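Local coordinates for protein monothiol glutaredoxin-S14, chloroplastic (Arabidopsis thaliana, PDB 3IPZ) that binds a [2Fe-2S] cluster shared between two subunits, may pass such clusters to other proteins, and may regulate CAX cation transporters, at residues Q63-Y68 and P72-L77. Sequence-based numbering, arbitrary orientation.
Sequences QGLKEY and PTFPQL
Leu65 meets the ring of Phe74 at its edge, near the ring plane: CB of Leu65 lies 3.9 Å from CZ of Phe74. The aromatic side chain reaches the helix because its CG sits opposite the carbonyl carbon, beside the backbone N (chi1 -60°), although its CB does not aim at 63-68. Lys66 crosses this side chain at about a right angle, with CG 4.0 Å from CE1 of Phe74. Farther along, its chain bends at chi3 (61°) and runs past the carbonyl of Pro72, whose O is 3.4 Å from Lys66 CE, a methylene contact, with Lys66 NZ 3.9 Å from Pro72 O. The contact packs helix 59-69 against the cis-proline loop of the thioredoxin-like glutaredoxin fold, Pro75 following a cis peptide bond just before strand 76-79. Lys66 probably contributes to the glutathione site, as Phe74 does in relatives, with Arg62 and Lys25 close to the ring. Over one face of Phe74, the Gln76 amide places NE2 3.3 Å from the ring plane, offset toward the rim. Gln76 NE2 donates to Thr73 O (2.9 Å, N-H...O 151°), with the oxygen near the amide plane, while OE1 is hydrogen-bonded to Ser69 OG; both amide ends are therefore held, which fixes the flip of the group. With an alanine here the amide is gone, which is likely to leave Thr73 O and Ser69 OG without this partner and a gap against the ring face. Leu65 O and Gln76 OE1, both acceptors, lie 3.6 Å apart and share Ser69 OG, weakly for Leu65 O.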
ATOM      1  N   GLN A  63      -7.709   5.585  -9.746  1.00 44.14           N
ATOM      2  CA  GLN A  63      -8.871   4.828 -10.182  1.00 43.77           C
ATOM      3  C   GLN A  63      -8.514   3.403 -10.605  1.00 43.25           C
ATOM      4  O   GLN A  63      -9.311   2.481 -10.425  1.00 49.31           O
ATOM      5  CB  GLN A  63      -9.598   5.587 -11.301  1.00 44.66           C
ATOM      6  CG  GLN A  63     -10.376   6.815 -10.775  1.00 60.52           C
ATOM      7  CD  GLN A  63     -11.026   7.642 -11.881  1.00 78.56           C
ATOM      8  OE1 GLN A  63     -11.797   7.121 -12.688  1.00 85.36           O
ATOM      9  NE2 GLN A  63     -10.718   8.939 -11.915  1.00 77.49           N
ATOM     10  N   GLY A  64      -7.314   3.217 -11.147  1.00 39.58           N
ATOM     11  CA  GLY A  64      -6.890   1.884 -11.545  1.00 35.21           C
ATOM     12  C   GLY A  64      -6.624   0.998 -10.330  1.00 42.44           C
ATOM     13  O   GLY A  64      -6.979  -0.184 -10.312  1.00 42.37           O
ATOM     14  N   LEU A  65      -6.003   1.566  -9.301  1.00 37.40           N
ATOM     15  CA  LEU A  65      -5.704   0.805  -8.097  1.00 37.85           C
ATOM     16  C   LEU A  65      -6.977   0.383  -7.357  1.00 38.44           C
ATOM     17  O   LEU A  65      -7.045  -0.714  -6.808  1.00 39.49           O
ATOM     18  CB  LEU A  65      -4.776   1.616  -7.187  1.00 36.77           C
ATOM     19  CG  LEU A  65      -3.298   1.533  -7.591  1.00 34.82           C
ATOM     20  CD1 LEU A  65      -2.487   2.631  -6.918  1.00 25.28           C
ATOM     21  CD2 LEU A  65      -2.764   0.171  -7.223  1.00 29.52           C
ATOM     22  N   LYS A  66      -7.987   1.244  -7.346  1.00 34.11           N
ATOM     23  CA  LYS A  66      -9.240   0.900  -6.692  1.00 36.39           C
ATOM     24  C   LYS A  66      -9.783  -0.392  -7.308  1.00 38.90           C
ATOM     25  O   LYS A  66     -10.316  -1.251  -6.612  1.00 45.99           O
ATOM     26  CB  LYS A  66     -10.272   2.023  -6.866  1.00 28.39           C
ATOM     27  CG  LYS A  66     -10.015   3.259  -6.024  1.00 28.44           C
ATOM     28  CD  LYS A  66     -11.006   4.389  -6.336  1.00 40.31           C
ATOM     29  CE  LYS A  66     -12.457   3.974  -6.042  1.00 56.22           C
ATOM     30  NZ  LYS A  66     -13.437   5.103  -6.124  1.00 46.78           N
ATOM     31  N   GLU A  67      -9.636  -0.535  -8.618  1.00 40.73           N
ATOM     32  CA  GLU A  67     -10.136  -1.720  -9.292  1.00 41.51           C
ATOM     33  C   GLU A  67      -9.185  -2.892  -9.134  1.00 35.39           C
ATOM     34  O   GLU A  67      -9.618  -4.012  -8.898  1.00 39.74           O
ATOM     35  CB  GLU A  67     -10.361  -1.444 -10.777  1.00 46.55           C
ATOM     36  CG  GLU A  67     -11.135  -2.557 -11.469  1.00 55.61           C
ATOM     37  CD  GLU A  67     -11.385  -2.274 -12.941  1.00 71.52           C
ATOM     38  OE1 GLU A  67     -11.900  -1.175 -13.249  1.00 68.95           O
ATOM     39  OE2 GLU A  67     -11.075  -3.150 -13.782  1.00 71.82           O
ATOM     40  N   TYR A  68      -7.890  -2.633  -9.273  1.00 42.64           N
ATOM     41  CA  TYR A  68      -6.867  -3.669  -9.136  1.00 36.86           C
ATOM     42  C   TYR A  68      -6.897  -4.320  -7.745  1.00 39.47           C
ATOM     43  O   TYR A  68      -6.838  -5.539  -7.625  1.00 35.45           O
ATOM     44  CB  TYR A  68      -5.480  -3.060  -9.376  1.00 37.04           C
ATOM     45  CG  TYR A  68      -4.345  -4.058  -9.429  1.00 32.77           C
ATOM     46  CD1 TYR A  68      -4.128  -4.838 -10.559  1.00 42.67           C
ATOM     47  CD2 TYR A  68      -3.476  -4.209  -8.349  1.00 42.00           C
ATOM     48  CE1 TYR A  68      -3.065  -5.745 -10.615  1.00 40.85           C
ATOM     49  CE2 TYR A  68      -2.417  -5.110  -8.394  1.00 36.77           C
ATOM     50  CZ  TYR A  68      -2.214  -5.873  -9.530  1.00 41.42           C
ATOM     51  OH  TYR A  68      -1.158  -6.761  -9.585  1.00 48.33           O
ATOM     52  N   PRO A  72     -12.053   0.457  -2.472  1.00 50.12           N
ATOM     53  CA  PRO A  72     -12.390   1.847  -2.808  1.00 47.07           C
ATOM     54  C   PRO A  72     -11.581   3.022  -2.276  1.00 40.45           C
ATOM     55  O   PRO A  72     -11.754   4.133  -2.763  1.00 44.64           O
ATOM     56  CB  PRO A  72     -13.859   1.947  -2.402  1.00 44.14           C
ATOM     57  CG  PRO A  72     -13.907   1.086  -1.192  1.00 46.58           C
ATOM     58  CD  PRO A  72     -13.108  -0.134  -1.625  1.00 40.36           C
ATOM     59  N   THR A  73     -10.726   2.819  -1.281  1.00 36.50           N
ATOM     60  CA  THR A  73      -9.936   3.941  -0.787  1.00 31.87           C
ATOM     61  C   THR A  73      -8.470   3.676  -0.571  1.00 39.91           C
ATOM     62  O   THR A  73      -7.924   2.653  -0.973  1.00 36.11           O
ATOM     63  CB  THR A  73     -10.414   4.489   0.563  1.00 47.98           C
ATOM     64  OG1 THR A  73     -11.568   3.774   1.005  1.00 52.18           O
ATOM     65  CG2 THR A  73     -10.677   5.992   0.443  1.00 39.44           C
ATOM     66  N   PHE A  74      -7.860   4.640   0.108  1.00 34.23           N
ATOM     67  CA  PHE A  74      -6.459   4.616   0.443  1.00 39.20           C
ATOM     68  C   PHE A  74      -6.357   5.137   1.858  1.00 35.50           C
ATOM     69  O   PHE A  74      -7.173   5.954   2.290  1.00 40.10           O
ATOM     70  CB  PHE A  74      -5.675   5.504  -0.531  1.00 38.81           C
ATOM     71  CG  PHE A  74      -5.806   5.071  -1.952  1.00 35.82           C
ATOM     72  CD1 PHE A  74      -6.846   5.538  -2.740  1.00 35.23           C
ATOM     73  CD2 PHE A  74      -4.932   4.127  -2.482  1.00 32.11           C
ATOM     74  CE1 PHE A  74      -7.018   5.063  -4.037  1.00 39.03           C
ATOM     75  CE2 PHE A  74      -5.095   3.648  -3.775  1.00 35.08           C
ATOM     76  CZ  PHE A  74      -6.141   4.116  -4.555  1.00 27.81           C
ATOM     77  N   PRO A  75      -5.314   4.731   2.580  1.00 40.50           N
ATOM     78  CA  PRO A  75      -4.234   3.837   2.150  1.00 33.10           C
ATOM     79  C   PRO A  75      -4.531   2.410   1.715  1.00 33.12           C
ATOM     80  O   PRO A  75      -5.459   1.755   2.180  1.00 36.11           O
ATOM     81  CB  PRO A  75      -3.291   3.859   3.345  1.00 30.38           C
ATOM     82  CG  PRO A  75      -4.254   3.930   4.494  1.00 32.65           C
ATOM     83  CD  PRO A  75      -5.211   5.014   4.024  1.00 34.99           C
ATOM     84  N   GLN A  76      -3.682   1.943   0.813  1.00 29.71           N
ATOM     85  CA  GLN A  76      -3.714   0.595   0.289  1.00 32.21           C
ATOM     86  C   GLN A  76      -2.275   0.107   0.461  1.00 33.45           C
ATOM     87  O   GLN A  76      -1.347   0.708  -0.069  1.00 31.09           O
ATOM     88  CB  GLN A  76      -4.109   0.592  -1.194  1.00 29.24           C
ATOM     89  CG  GLN A  76      -5.607   0.577  -1.430  1.00 34.99           C
ATOM     90  CD  GLN A  76      -5.983   0.514  -2.900  1.00 35.18           C
ATOM     91  OE1 GLN A  76      -5.250  -0.032  -3.723  1.00 43.71           O
ATOM     92  NE2 GLN A  76      -7.147   1.059  -3.230  1.00 32.91           N
ATOM     93  N   LEU A  77      -2.098  -0.977   1.206  1.00 30.01           N
ATOM     94  CA  LEU A  77      -0.772  -1.520   1.463  1.00 27.47           C
ATOM     95  C   LEU A  77      -0.497  -2.807   0.717  1.00 30.46           C
ATOM     96  O   LEU A  77      -1.305  -3.731   0.723  1.00 28.33           O
ATOM     97  CB  LEU A  77      -0.588  -1.770   2.964  1.00 34.00           C
ATOM     98  CG  LEU A  77       0.756  -2.320   3.471  1.00 34.42           C
ATOM     99  CD1 LEU A  77       1.877  -1.310   3.208  1.00 25.41           C
ATOM    100  CD2 LEU A  77       0.650  -2.605   4.970  1.00 24.61           C
TER